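Local coordinates for protein alpha-galactosidase (Lactobacillus brevis, PDB 3MI6) that probably hydrolyses terminal, non-reducing alpha-D-galactose residues of alpha-D-galactosides, such as galactose oligosaccharides and galactomannans, at residues Asp84-Ala89 with Tyr267-Ile272; Glu295-Tyr300 with Gln310-Phe315; Val418-Asp423 with His445-Asp450; Ala664-Tyr669 with Phe682-Leu687. One frame throughout, in Å; residues are numbered along the deposited sequence.

Contact 1 (Asp84-Ala89 with Tyr267-Ile272)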
loop_
_atom_site.group_PDB
_atom_site.type_symbol
_atom_site.label_atom_id
_atom_site.label_comp_id
_atom_site.label_asym_id
_atom_site.label_seq_id
_atom_site.Cartn_x
_atom_site.Cartn_y
_atom_site.Cartn_z
ATOM N N ASP D 84 -16.053 -23.168 -22.186
ATOM C CA ASP D 84 -15.103 -22.193 -21.694
ATOM C C ASP D 84 -15.577 -20.818 -22.109
ATOM O O ASP D 84 -15.868 -20.577 -23.289
ATOM C CB ASP D 84 -13.721 -22.450 -22.290
ATOM C CG ASP D 84 -12.617 -21.813 -21.482
ATOM O OD1 ASP D 84 -12.941 -21.049 -20.546
ATOM O OD2 ASP D 84 -11.429 -22.078 -21.769
ATOM N N PHE D 85 -15.657 -19.909 -21.145
ATOM C CA PHE D 85 -16.095 -18.550 -21.443
ATOM C C PHE D 85 -14.989 -17.499 -21.295
ATOM O O PHE D 85 -15.202 -16.316 -21.547
ATOM C CB PHE D 85 -17.346 -18.200 -20.646
ATOM C CG PHE D 85 -18.557 -18.957 -21.088
ATOM C CD1 PHE D 85 -19.219 -18.605 -22.267
ATOM C CD2 PHE D 85 -19.026 -20.041 -20.352
ATOM C CE1 PHE D 85 -20.337 -19.303 -22.698
ATOM C CE2 PHE D 85 -20.154 -20.748 -20.778
ATOM C CZ PHE D 85 -20.806 -20.374 -21.955
ATOM N N ARG D 86 -13.798 -17.949 -20.920
ATOM C CA ARG D 86 -12.639 -17.083 -20.930
ATOM C C ARG D 86 -12.300 -16.697 -22.358
ATOM O O ARG D 86 -12.931 -17.165 -23.298
ATOM C CB ARG D 86 -11.464 -17.782 -20.278
ATOM C CG ARG D 86 -11.657 -17.956 -18.812
ATOM C CD ARG D 86 -10.577 -18.837 -18.247
ATOM N NE ARG D 86 -10.864 -20.237 -18.506
ATOM C CZ ARG D 86 -10.081 -21.243 -18.139
ATOM N NH1 ARG D 86 -8.941 -21.011 -17.494
ATOM N NH2 ARG D 86 -10.441 -22.488 -18.423
ATOM N N GLN D 87 -11.317 -15.826 -22.519
ATOM C CA GLN D 87 -10.927 -15.400 -23.848
ATOM C C GLN D 87 -10.273 -16.564 -24.558
ATOM O O GLN D 87 -9.602 -17.358 -23.930
ATOM C CB GLN D 87 -9.992 -14.193 -23.774
ATOM C CG GLN D 87 -10.730 -12.887 -23.507
ATOM C CD GLN D 87 -11.820 -12.588 -24.552
ATOM O OE1 GLN D 87 -11.539 -12.090 -25.656
ATOM N NE2 GLN D 87 -13.072 -12.886 -24.199
ATOM N N PRO D 88 -10.498 -16.693 -25.868
ATOM C CA PRO D 88 -9.915 -17.816 -26.607
ATOM C C PRO D 88 -8.581 -17.467 -27.225
ATOM O O PRO D 88 -8.273 -16.296 -27.399
ATOM C CB PRO D 88 -10.937 -18.066 -27.714
ATOM C CG PRO D 88 -11.516 -16.743 -27.970
ATOM C CD PRO D 88 -11.544 -16.009 -26.646
ATOM N N ALA D 89 -7.798 -18.483 -27.547
ATOM C CA ALA D 89 -6.547 -18.278 -28.255
ATOM C C ALA D 89 -6.807 -18.059 -29.726
ATOM O O ALA D 89 -6.016 -17.412 -30.406
ATOM C CB ALA D 89 -5.649 -19.476 -28.099
ATOM N N TYR D 267 -12.449 -18.438 -10.799
ATOM C CA TYR D 267 -11.740 -19.298 -9.844
ATOM C C TYR D 267 -10.291 -18.845 -9.630
ATOM O O TYR D 267 -9.432 -19.629 -9.214
ATOM C CB TYR D 267 -11.808 -20.782 -10.260
ATOM C CG TYR D 267 -13.225 -21.271 -10.460
ATOM C CD1 TYR D 267 -14.038 -21.571 -9.369
ATOM C CD2 TYR D 267 -13.760 -21.426 -11.736
ATOM C CE1 TYR D 267 -15.338 -22.012 -9.539
ATOM C CE2 TYR D 267 -15.064 -21.865 -11.910
ATOM C CZ TYR D 267 -15.842 -22.156 -10.805
ATOM O OH TYR D 267 -17.134 -22.575 -10.963
ATOM N N SER D 268 -10.038 -17.572 -9.911
ATOM C CA SER D 268 -8.741 -16.948 -9.651
ATOM C C SER D 268 -7.584 -17.650 -10.341
ATOM O O SER D 268 -6.488 -17.750 -9.778
ATOM C CB SER D 268 -8.473 -16.803 -8.140
ATOM O OG SER D 268 -8.259 -15.433 -7.799
ATOM N N THR D 269 -7.844 -18.152 -11.550
ATOM C CA THR D 269 -6.778 -18.578 -12.455
ATOM C C THR D 269 -6.471 -17.499 -13.492
ATOM O O THR D 269 -7.263 -16.573 -13.714
ATOM C CB THR D 269 -7.114 -19.873 -13.194
ATOM O OG1 THR D 269 -7.956 -19.590 -14.327
ATOM C CG2 THR D 269 -7.777 -20.842 -12.248
ATOM N N SER D 270 -5.318 -17.640 -14.132
ATOM C CA SER D 270 -4.836 -16.638 -15.052
ATOM C C SER D 270 -4.593 -17.190 -16.441
ATOM O O SER D 270 -3.856 -18.150 -16.604
ATOM C CB SER D 270 -3.531 -16.065 -14.531
ATOM O OG SER D 270 -3.722 -15.507 -13.247
ATOM N N ARG D 271 -5.198 -16.555 -17.442
ATOM C CA ARG D 271 -4.849 -16.822 -18.822
ATOM C C ARG D 271 -4.005 -15.682 -19.402
ATOM O O ARG D 271 -4.474 -14.549 -19.527
ATOM C CB ARG D 271 -6.113 -17.042 -19.658
ATOM C CG ARG D 271 -5.851 -17.541 -21.083
ATOM C CD ARG D 271 -7.125 -18.077 -21.716
ATOM N NE ARG D 271 -7.366 -19.464 -21.347
ATOM C CZ ARG D 271 -8.499 -20.120 -21.583
ATOM N NH1 ARG D 271 -9.512 -19.510 -22.178
ATOM N NH2 ARG D 271 -8.626 -21.386 -21.204
ATOM N N ILE D 272 -2.758 -15.992 -19.752
ATOM C CA ILE D 272 -1.904 -15.049 -20.464
ATOM C C ILE D 272 -1.913 -15.349 -21.968
ATOM O O ILE D 272 -1.446 -16.388 -22.399
ATOM C CB ILE D 272 -0.431 -15.064 -19.942
ATOM C CG1 ILE D 272 -0.354 -14.755 -18.444
ATOM C CG2 ILE D 272 0.413 -14.041 -20.680
ATOM C CD1 ILE D 272 -1.000 -15.778 -17.533
HETATM O O HOH W 1 -11.794 -19.876 -23.826
#

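Contact 2 (Glu295-Tyr300 with Gln310-Phe315)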
loop_
_atom_site.group_PDB
_atom_site.type_symbol
_atom_site.label_atom_id
_atom_site.label_comp_id
_atom_site.label_asym_id
_atom_site.label_seq_id
_atom_site.Cartn_x
_atom_site.Cartn_y
_atom_site.Cartn_z
ATOM N N GLU D 295 6.276 -15.774 -33.568
ATOM C CA GLU D 295 6.661 -16.543 -32.388
ATOM C C GLU D 295 6.502 -15.793 -31.060
ATOM O O GLU D 295 6.785 -14.587 -30.963
ATOM C CB GLU D 295 8.090 -17.057 -32.545
ATOM C CG GLU D 295 8.176 -18.246 -33.467
ATOM C CD GLU D 295 9.582 -18.742 -33.657
ATOM O OE1 GLU D 295 10.537 -17.960 -33.450
ATOM O OE2 GLU D 295 9.733 -19.926 -34.019
ATOM N N ALA D 296 6.052 -16.518 -30.038
ATOM C CA ALA D 296 6.029 -16.001 -28.672
ATOM C C ALA D 296 7.241 -16.524 -27.917
ATOM O O ALA D 296 7.515 -17.712 -27.963
ATOM C CB ALA D 296 4.745 -16.427 -27.973
ATOM N N ILE D 297 7.974 -15.641 -27.240
ATOM C CA ILE D 297 9.041 -16.051 -26.298
ATOM C C ILE D 297 8.510 -16.161 -24.866
ATOM O O ILE D 297 7.939 -15.214 -24.350
ATOM C CB ILE D 297 10.228 -15.050 -26.251
ATOM C CG1 ILE D 297 10.689 -14.628 -27.651
ATOM C CG2 ILE D 297 11.374 -15.637 -25.465
ATOM C CD1 ILE D 297 11.113 -15.770 -28.538
ATOM N N LEU D 298 8.699 -17.317 -24.238
ATOM C CA LEU D 298 8.300 -17.537 -22.848
ATOM C C LEU D 298 9.500 -17.897 -21.966
ATOM O O LEU D 298 10.486 -18.483 -22.429
ATOM C CB LEU D 298 7.264 -18.646 -22.749
ATOM C CG LEU D 298 5.806 -18.225 -22.593
ATOM C CD1 LEU D 298 5.364 -17.457 -23.834
ATOM C CD2 LEU D 298 4.906 -19.430 -22.390
ATOM N N SER D 299 9.416 -17.545 -20.686
ATOM C CA SER D 299 10.537 -17.736 -19.774
ATOM C C SER D 299 10.130 -17.594 -18.310
ATOM O O SER D 299 9.193 -16.861 -17.967
ATOM C CB SER D 299 11.658 -16.750 -20.104
ATOM O OG SER D 299 12.888 -17.231 -19.619
ATOM N N TYR D 300 10.838 -18.317 -17.455
ATOM C CA TYR D 300 10.599 -18.258 -16.035
ATOM C C TYR D 300 11.929 -18.335 -15.307
ATOM O O TYR D 300 12.915 -18.830 -15.846
ATOM C CB TYR D 300 9.695 -19.393 -15.578
ATOM C CG TYR D 300 9.641 -19.533 -14.063
ATOM C CD1 TYR D 300 10.653 -20.191 -13.368
ATOM C CD2 TYR D 300 8.579 -19.006 -13.329
ATOM C CE1 TYR D 300 10.623 -20.315 -11.998
ATOM C CE2 TYR D 300 8.531 -19.131 -11.946
ATOM C CZ TYR D 300 9.560 -19.789 -11.286
ATOM O OH TYR D 300 9.530 -19.913 -9.910
ATOM N N GLN D 310 18.658 -11.303 -18.100
ATOM C CA GLN D 310 19.959 -11.801 -18.530
ATOM C C GLN D 310 19.866 -13.020 -19.463
ATOM O O GLN D 310 20.486 -13.024 -20.527
ATOM C CB GLN D 310 20.862 -12.038 -17.314
ATOM C CG GLN D 310 21.240 -10.743 -16.645
ATOM C CD GLN D 310 21.848 -10.914 -15.262
ATOM O OE1 GLN D 310 22.370 -9.954 -14.691
ATOM N NE2 GLN D 310 21.774 -12.132 -14.712
ATOM N N GLN D 311 19.079 -14.026 -19.076
ATOM C CA GLN D 311 18.947 -15.249 -19.862
ATOM C C GLN D 311 18.215 -14.955 -21.152
ATOM O O GLN D 311 18.725 -15.241 -22.225
ATOM C CB GLN D 311 18.247 -16.362 -19.074
ATOM C CG GLN D 311 16.786 -16.106 -18.675
ATOM C CD GLN D 311 16.348 -17.005 -17.524
ATOM O OE1 GLN D 311 17.163 -17.380 -16.679
ATOM N NE2 GLN D 311 15.075 -17.358 -17.489
HETATM N N MSE D 312 17.027 -14.370 -21.066
HETATM C CA MSE D 312 16.352 -13.935 -22.272
HETATM C C MSE D 312 17.288 -13.178 -23.207
HETATM O O MSE D 312 17.192 -13.332 -24.422
HETATM C CB MSE D 312 15.123 -13.111 -21.949
HETATM C CG MSE D 312 13.906 -13.979 -21.725
HETATM SE SE MSE D 312 12.419 -13.052 -20.898
HETATM C CE MSE D 312 10.952 -13.722 -21.994
ATOM N N ALA D 313 18.217 -12.403 -22.652
ATOM C CA ALA D 313 19.147 -11.642 -23.478
ATOM C C ALA D 313 20.224 -12.519 -24.079
ATOM O O ALA D 313 20.671 -12.277 -25.191
ATOM C CB ALA D 313 19.771 -10.502 -22.701
ATOM N N SER D 314 20.649 -13.534 -23.343
ATOM C CA SER D 314 21.555 -14.521 -23.909
ATOM C C SER D 314 20.861 -15.349 -24.973
ATOM O O SER D 314 21.476 -15.778 -25.949
ATOM C CB SER D 314 22.110 -15.441 -22.828
ATOM O OG SER D 314 23.466 -15.106 -22.606
ATOM N N PHE D 315 19.572 -15.584 -24.769
ATOM C CA PHE D 315 18.808 -16.298 -25.758
ATOM C C PHE D 315 18.716 -15.480 -27.045
ATOM O O PHE D 315 18.894 -16.029 -28.137
ATOM C CB PHE D 315 17.420 -16.653 -25.239
ATOM C CG PHE D 315 16.474 -17.104 -26.316
ATOM C CD1 PHE D 315 16.466 -18.421 -26.739
ATOM C CD2 PHE D 315 15.605 -16.202 -26.913
ATOM C CE1 PHE D 315 15.605 -18.846 -27.734
ATOM C CE2 PHE D 315 14.737 -16.611 -27.907
ATOM C CZ PHE D 315 14.737 -17.948 -28.323
#

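Contact 3 (Val418-Asp423 with His445-Asp450)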
loop_
_atom_site.group_PDB
_atom_site.type_symbol
_atom_site.label_atom_id
_atom_site.label_comp_id
_atom_site.label_asym_id
_atom_site.label_seq_id
_atom_site.Cartn_x
_atom_site.Cartn_y
_atom_site.Cartn_z
ATOM N N VAL D 418 5.488 8.271 -48.065
ATOM C CA VAL D 418 5.335 9.059 -49.294
ATOM C C VAL D 418 4.726 10.440 -49.006
ATOM O O VAL D 418 3.684 10.548 -48.355
ATOM C CB VAL D 418 4.483 8.298 -50.364
ATOM C CG1 VAL D 418 3.088 7.984 -49.826
ATOM C CG2 VAL D 418 4.426 9.067 -51.701
ATOM N N SER D 419 5.402 11.491 -49.461
ATOM C CA SER D 419 4.877 12.855 -49.399
ATOM C C SER D 419 4.085 13.171 -50.674
ATOM O O SER D 419 4.386 12.629 -51.733
ATOM C CB SER D 419 6.025 13.851 -49.230
ATOM O OG SER D 419 6.239 14.174 -47.865
ATOM N N VAL D 420 3.072 14.028 -50.586
ATOM C CA VAL D 420 2.278 14.333 -51.773
ATOM C C VAL D 420 3.095 15.168 -52.752
ATOM O O VAL D 420 3.000 14.985 -53.970
ATOM C CB VAL D 420 0.954 15.055 -51.451
ATOM C CG1 VAL D 420 0.183 15.327 -52.726
ATOM C CG2 VAL D 420 0.108 14.224 -50.511
ATOM N N ASP D 421 3.900 16.084 -52.222
ATOM C CA ASP D 421 4.878 16.775 -53.051
ATOM C C ASP D 421 6.053 15.848 -53.320
ATOM O O ASP D 421 7.117 16.013 -52.734
ATOM C CB ASP D 421 5.376 18.072 -52.385
ATOM C CG ASP D 421 6.201 18.955 -53.345
ATOM O OD1 ASP D 421 6.214 18.669 -54.569
ATOM O OD2 ASP D 421 6.826 19.939 -52.880
ATOM N N SER D 422 5.867 14.866 -54.194
ATOM C CA SER D 422 6.976 13.999 -54.567
ATOM C C SER D 422 6.786 13.265 -55.897
ATOM O O SER D 422 5.702 12.768 -56.199
ATOM C CB SER D 422 7.264 12.999 -53.447
ATOM O OG SER D 422 6.377 11.909 -53.514
ATOM N N ASP D 423 7.864 13.190 -56.672
ATOM C CA ASP D 423 7.889 12.466 -57.944
ATOM C C ASP D 423 7.180 11.107 -57.887
ATOM O O ASP D 423 6.549 10.683 -58.860
ATOM C CB ASP D 423 9.343 12.250 -58.419
ATOM C CG ASP D 423 10.029 13.547 -58.894
ATOM O OD1 ASP D 423 9.453 14.653 -58.726
ATOM O OD2 ASP D 423 11.159 13.447 -59.436
ATOM N N HIS D 445 2.898 15.537 -42.023
ATOM C CA HIS D 445 2.807 15.973 -43.425
ATOM C C HIS D 445 3.191 14.881 -44.449
ATOM O O HIS D 445 3.811 15.168 -45.474
ATOM C CB HIS D 445 3.602 17.285 -43.636
ATOM C CG HIS D 445 3.672 18.153 -42.408
ATOM N ND1 HIS D 445 4.733 18.115 -41.525
ATOM C CD2 HIS D 445 2.799 19.059 -41.904
ATOM C CE1 HIS D 445 4.513 18.963 -40.534
ATOM N NE2 HIS D 445 3.345 19.546 -40.738
ATOM N N GLN D 446 2.813 13.635 -44.156
ATOM C CA GLN D 446 3.109 12.478 -45.007
ATOM C C GLN D 446 2.060 11.351 -44.872
ATOM O O GLN D 446 1.170 11.391 -44.010
ATOM C CB GLN D 446 4.490 11.921 -44.682
ATOM C CG GLN D 446 4.529 11.029 -43.445
ATOM C CD GLN D 446 5.923 10.938 -42.812
ATOM O OE1 GLN D 446 6.310 9.887 -42.294
ATOM N NE2 GLN D 446 6.676 12.049 -42.839
ATOM N N PHE D 447 2.165 10.344 -45.732
ATOM C CA PHE D 447 1.223 9.230 -45.730
ATOM C C PHE D 447 1.996 7.956 -45.954
ATOM O O PHE D 447 3.186 8.016 -46.258
ATOM C CB PHE D 447 0.201 9.421 -46.840
ATOM C CG PHE D 447 -0.545 10.700 -46.726
ATOM C CD1 PHE D 447 0.015 11.877 -47.194
ATOM C CD2 PHE D 447 -1.787 10.737 -46.107
ATOM C CE1 PHE D 447 -0.652 13.059 -47.065
ATOM C CE2 PHE D 447 -2.464 11.913 -45.978
ATOM C CZ PHE D 447 -1.900 13.080 -46.461
ATOM N N VAL D 448 1.342 6.805 -45.816
ATOM C CA VAL D 448 2.078 5.552 -45.884
ATOM C C VAL D 448 1.827 4.750 -47.165
ATOM O O VAL D 448 0.705 4.689 -47.663
ATOM C CB VAL D 448 1.943 4.703 -44.570
ATOM C CG1 VAL D 448 1.085 5.408 -43.537
ATOM C CG2 VAL D 448 1.409 3.334 -44.854
ATOM N N LEU D 449 2.896 4.175 -47.713
ATOM C CA LEU D 449 2.815 3.317 -48.898
ATOM C C LEU D 449 2.174 1.985 -48.584
ATOM O O LEU D 449 2.419 1.405 -47.540
ATOM C CB LEU D 449 4.211 3.015 -49.432
ATOM C CG LEU D 449 5.006 4.217 -49.900
ATOM C CD1 LEU D 449 6.447 3.819 -50.188
ATOM C CD2 LEU D 449 4.307 4.795 -51.117
ATOM N N ASP D 450 1.386 1.470 -49.510
ATOM C CA ASP D 450 0.846 0.130 -49.329
ATOM C C ASP D 450 1.909 -0.977 -49.466
ATOM O O ASP D 450 2.080 -1.576 -50.522
ATOM C CB ASP D 450 -0.303 -0.101 -50.297
ATOM C CG ASP D 450 -0.998 -1.393 -50.053
ATOM O OD1 ASP D 450 -0.467 -2.200 -49.273
ATOM O OD2 ASP D 450 -2.076 -1.609 -50.637
HETATM O O HOH W 2 7.442 14.533 -44.618
#

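Contact 4 (Ala664-Tyr669 with Phe682-Leu687)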
loop_
_atom_site.group_PDB
_atom_site.type_symbol
_atom_site.label_atom_id
_atom_site.label_comp_id
_atom_site.label_asym_id
_atom_site.label_seq_id
_atom_site.Cartn_x
_atom_site.Cartn_y
_atom_site.Cartn_z
ATOM N N ALA D 664 34.385 -4.974 -14.364
ATOM C CA ALA D 664 33.027 -4.443 -14.267
ATOM C C ALA D 664 33.030 -2.936 -14.309
ATOM O O ALA D 664 33.982 -2.307 -13.870
ATOM C CB ALA D 664 32.327 -4.934 -13.013
ATOM N N ILE D 665 31.967 -2.359 -14.864
ATOM C CA ILE D 665 31.718 -0.940 -14.704
ATOM C C ILE D 665 30.333 -0.684 -14.130
ATOM O O ILE D 665 29.327 -1.115 -14.685
ATOM C CB ILE D 665 31.898 -0.194 -16.004
ATOM C CG1 ILE D 665 33.390 -0.130 -16.345
ATOM C CG2 ILE D 665 31.333 1.206 -15.888
ATOM C CD1 ILE D 665 33.707 0.515 -17.682
ATOM N N ALA D 666 30.301 0.007 -12.995
ATOM C CA ALA D 666 29.060 0.397 -12.332
ATOM C C ALA D 666 28.847 1.894 -12.493
ATOM O O ALA D 666 29.784 2.649 -12.742
ATOM C CB ALA D 666 29.110 0.027 -10.857
ATOM N N ALA D 667 27.607 2.331 -12.371
ATOM C CA ALA D 667 27.331 3.747 -12.489
ATOM C C ALA D 667 26.166 4.061 -11.601
ATOM O O ALA D 667 25.204 3.310 -11.583
ATOM C CB ALA D 667 27.017 4.109 -13.915
ATOM N N ARG D 668 26.281 5.151 -10.847
ATOM C CA ARG D 668 25.198 5.678 -10.035
ATOM C C ARG D 668 24.891 7.094 -10.520
ATOM O O ARG D 668 25.778 7.938 -10.614
ATOM C CB ARG D 668 25.623 5.708 -8.581
ATOM C CG ARG D 668 24.581 6.120 -7.609
ATOM C CD ARG D 668 25.177 6.050 -6.211
ATOM N NE ARG D 668 24.208 6.331 -5.158
ATOM C CZ ARG D 668 24.024 7.531 -4.610
ATOM N NH1 ARG D 668 24.743 8.569 -5.013
ATOM N NH2 ARG D 668 23.111 7.694 -3.664
ATOM N N TYR D 669 23.633 7.348 -10.847
ATOM C CA TYR D 669 23.197 8.665 -11.268
ATOM C C TYR D 669 22.193 9.181 -10.255
ATOM O O TYR D 669 21.246 8.490 -9.913
ATOM C CB TYR D 669 22.532 8.594 -12.653
ATOM C CG TYR D 669 23.281 7.751 -13.661
ATOM C CD1 TYR D 669 24.139 8.337 -14.563
ATOM C CD2 TYR D 669 23.146 6.366 -13.689
ATOM C CE1 TYR D 669 24.836 7.584 -15.469
ATOM C CE2 TYR D 669 23.839 5.601 -14.595
ATOM C CZ TYR D 669 24.682 6.216 -15.488
ATOM O OH TYR D 669 25.395 5.484 -16.421
ATOM N N PHE D 682 27.068 2.285 -2.081
ATOM C CA PHE D 682 26.764 1.579 -3.313
ATOM C C PHE D 682 26.995 0.063 -3.201
ATOM O O PHE D 682 28.072 -0.364 -2.820
ATOM C CB PHE D 682 27.621 2.148 -4.436
ATOM C CG PHE D 682 27.301 1.560 -5.763
ATOM C CD1 PHE D 682 26.042 1.733 -6.315
ATOM C CD2 PHE D 682 28.237 0.824 -6.451
ATOM C CE1 PHE D 682 25.727 1.190 -7.534
ATOM C CE2 PHE D 682 27.927 0.272 -7.667
ATOM C CZ PHE D 682 26.667 0.452 -8.213
ATOM N N TYR D 683 25.998 -0.750 -3.532
ATOM C CA TYR D 683 26.172 -2.208 -3.451
ATOM C C TYR D 683 26.368 -2.891 -4.811
ATOM O O TYR D 683 25.391 -3.184 -5.509
ATOM C CB TYR D 683 24.975 -2.873 -2.765
ATOM C CG TYR D 683 24.800 -2.521 -1.328
ATOM C CD1 TYR D 683 24.074 -1.394 -0.958
ATOM C CD2 TYR D 683 25.346 -3.322 -0.315
ATOM C CE1 TYR D 683 23.905 -1.067 0.386
ATOM C CE2 TYR D 683 25.179 -3.002 1.029
ATOM C CZ TYR D 683 24.461 -1.876 1.365
ATOM O OH TYR D 683 24.279 -1.548 2.677
ATOM N N PHE D 684 27.608 -3.177 -5.187
ATOM C CA PHE D 684 27.840 -3.906 -6.436
ATOM C C PHE D 684 27.086 -5.245 -6.459
ATOM O O PHE D 684 26.833 -5.857 -5.407
ATOM C CB PHE D 684 29.336 -4.136 -6.660
ATOM C CG PHE D 684 30.130 -2.868 -6.800
ATOM C CD1 PHE D 684 30.473 -2.122 -5.682
ATOM C CD2 PHE D 684 30.540 -2.419 -8.048
ATOM C CE1 PHE D 684 31.207 -0.959 -5.804
ATOM C CE2 PHE D 684 31.264 -1.248 -8.172
ATOM C CZ PHE D 684 31.593 -0.516 -7.056
ATOM N N LYS D 685 26.708 -5.678 -7.661
ATOM C CA LYS D 685 26.204 -7.029 -7.883
ATOM C C LYS D 685 27.049 -7.720 -8.963
ATOM O O LYS D 685 27.835 -7.083 -9.675
ATOM C CB LYS D 685 24.734 -7.016 -8.319
ATOM C CG LYS D 685 23.860 -5.941 -7.697
ATOM C CD LYS D 685 23.722 -6.106 -6.211
ATOM C CE LYS D 685 22.279 -6.210 -5.807
ATOM N NZ LYS D 685 21.991 -5.248 -4.715
ATOM N N GLY D 686 26.891 -9.035 -9.067
ATOM C CA GLY D 686 27.488 -9.797 -10.140
ATOM C C GLY D 686 28.966 -10.125 -10.054
ATOM O O GLY D 686 29.559 -10.520 -11.050
ATOM N N LEU D 687 29.576 -9.988 -8.891
ATOM C CA LEU D 687 31.005 -10.269 -8.788
ATOM C C LEU D 687 31.279 -11.629 -8.173
ATOM O O LEU D 687 30.395 -12.260 -7.604
ATOM C CB LEU D 687 31.715 -9.193 -7.962
ATOM C CG LEU D 687 31.665 -7.762 -8.482
ATOM C CD1 LEU D 687 32.420 -6.889 -7.514
ATOM C CD2 LEU D 687 32.241 -7.657 -9.889
#

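Contact 1 (Asp84-Ala89 with Tyr267-Ile272)
Arg271 and Asp84 reach for each other tip to tip, with NH1 and NH2 of the arginine both closing on a single oxygen, OD2. The salt bridge from Arg271 NH2 to Asp84 OD2 is 2.9 Å long and uses the syn lone pair. NH1, 3.2 Å from the same OD2, comes in from above the carboxylate, since the two planes stand 70° apart. CB of Asp84 points toward segment 267-272, and CG lies anti to the backbone N (chi1 -160°). The other oxygen, OD1, takes Arg86 N, in an Asx turn, and Arg86 NE at 3.0 Å. The salt bridge to Arg271 ties the loop ahead of strand 90-93 to strand 270-274 in the N-terminal beta domain of a family 36 glycosidase. The two guanidiniums stack with centres 4.0 Å apart, Arg271 NH2 over the middle of Arg86. Such like charges would repel, and Asp84, with Asp185 bound to Arg271 NE, probably offsets them. An alanine at Asp84 would probably undo the Asx turn and leave the stacked arginines without the negative charge they share. Arginine suits position 271 because NH1 also donates to the backbone O of Gln87 at 2.8 Å, while a water links NH1 to Arg86 O.

Contact 2 (Glu295-Tyr300 with Gln310-Phe315)
Met312, a selenomethionine, lays its CE 3.6 Å from CB of Ser299 and 4.0 Å from CG2 of Ile297. Here helix 305-319 packs on strand 290-301, a member of the large antiparallel sheet, with the short axes 9.6 Å apart and running at 143°. The strand is buried, and Ile297 and Ser299, two residues apart, turn their CB atoms to the same side, toward the helix. The small serine lets the long, flexible Met312 lie close to the backbone, its chain bent at the last torsion. Further along, Ile297 and Phe315 meet tip to tip, CD1 to CE2 at 3.8 Å. At the other end of the contact the interaction turns polar, and glutamine suits the place because one amide nitrogen can serve two acceptors. Gln311 NE2 donates to Ser299 OG at 3.1 Å and, equally far, to Tyr300 O. A leucine at Gln311 would probably leave Ser299 OG and the backbone O of Tyr300 without this donor and so weaken the tie between helix and strand. In the second shell, Phe154 meets the Phe315 ring edge-to-face, and Val159 and Val161 of the neighbouring strand pack on Phe315 too. Both acceptors of Gln311 NE2 lie near the amide plane, but toward Tyr300 the nitrogen sits well above the carbonyl plane.

Contact 3 (Val418-Asp423 with His445-Asp450)
The backbone N of Val418 donates to the O of Phe447 at 2.9 Å and 164°, a nearly straight bond. Phe447 N returns a bond to Val418 O at 3.0 Å, so the two residues form an antiparallel hydrogen-bonded pair. This two-stranded ribbon, 417-418 with 447-448, belongs to the loops that follow strand 408-413 of the TIM barrel. Val418 and Phe447 put their side chains on the same face of the ribbon. There the branched Val418 is met at CB by CD2 of Leu449, 3.6 Å away, the two side chains crossing at about a right angle. CG of Phe447 is anti to the carbonyl carbon (chi1 -58°), and the ring reaches the next turn of chain, where its CE1 meets CG2 of Val420 at 3.7 Å. Within 418-423, Ser422 OG donates to the backbone O of Ser419 at 2.8 Å. A water joins Ser419 OG and Gln446 NE2 only weakly. Arg482 NH1 binds the O of Gln446, whose side chain lies about 4 Å from those of Arg444 and Asn481, both predicted to bind substrate. Paired backbone bonds backed by apolar side chains therefore probably help to place the chain around Gln446 beside the predicted substrate site.

Contact 4 (Ala664-Tyr669 with Phe682-Leu687)
The rings of Phe682 and Phe684 share one small partner, the CB of Ala666, and are turned so that the rim of one points at the other. CE2 of Phe682 stands 3.6 Å above the plane of the Phe684 ring, over its centre, while CE2 of Phe684 lies at the edge of Phe682, in its plane. Ala666 CB approaches both rings obliquely, 3.4 Å from Phe682 CE2 and 3.7 Å from Phe684 CE2. An alanine suits this place because a single methyl fits against two bulky rings at once. In Phe682 CG is anti to the backbone N (chi1 -175°), which helps carry the ring to Ala666. The segments run roughly antiparallel, and residues 682-687, which lead out of strand 680-682, lie over one face of the antiparallel sheet of the C-terminal beta domain, with strand 663-670 beneath them. Phe732 of the adjoining strand lies almost parallel to the Phe682 ring. To one side of Ala666, Arg668 brings the aliphatic CD to within 4.4 Å of Phe682 CD1, its polar end being bound by Gln730. To the other, the CD2 methyl of Leu687 touches CB of Ala664 at 4.1 Å, the only side-chain atom this alanine has.

The four contacts follow one another along the chain, each closing before the next opens. Contact 1 lies in the N-terminal beta domain, and contact 2, its centre 23 Å away, joins that domain's large sheet to the helix leading on toward the barrel. Contact 4, in the C-terminal beta domain, has its centre 24 Å from contact 2, and in both pairs the nearest atoms are about 7 Å apart. Contact 3 is remote from the others: its centre is 48 Å from that of contact 4, across the middle of the chain. It alone adjoins predicted substrate-binding residues. Contacts 1 and 3 both touch neighbouring subunits, through Phe85 and His445 among others.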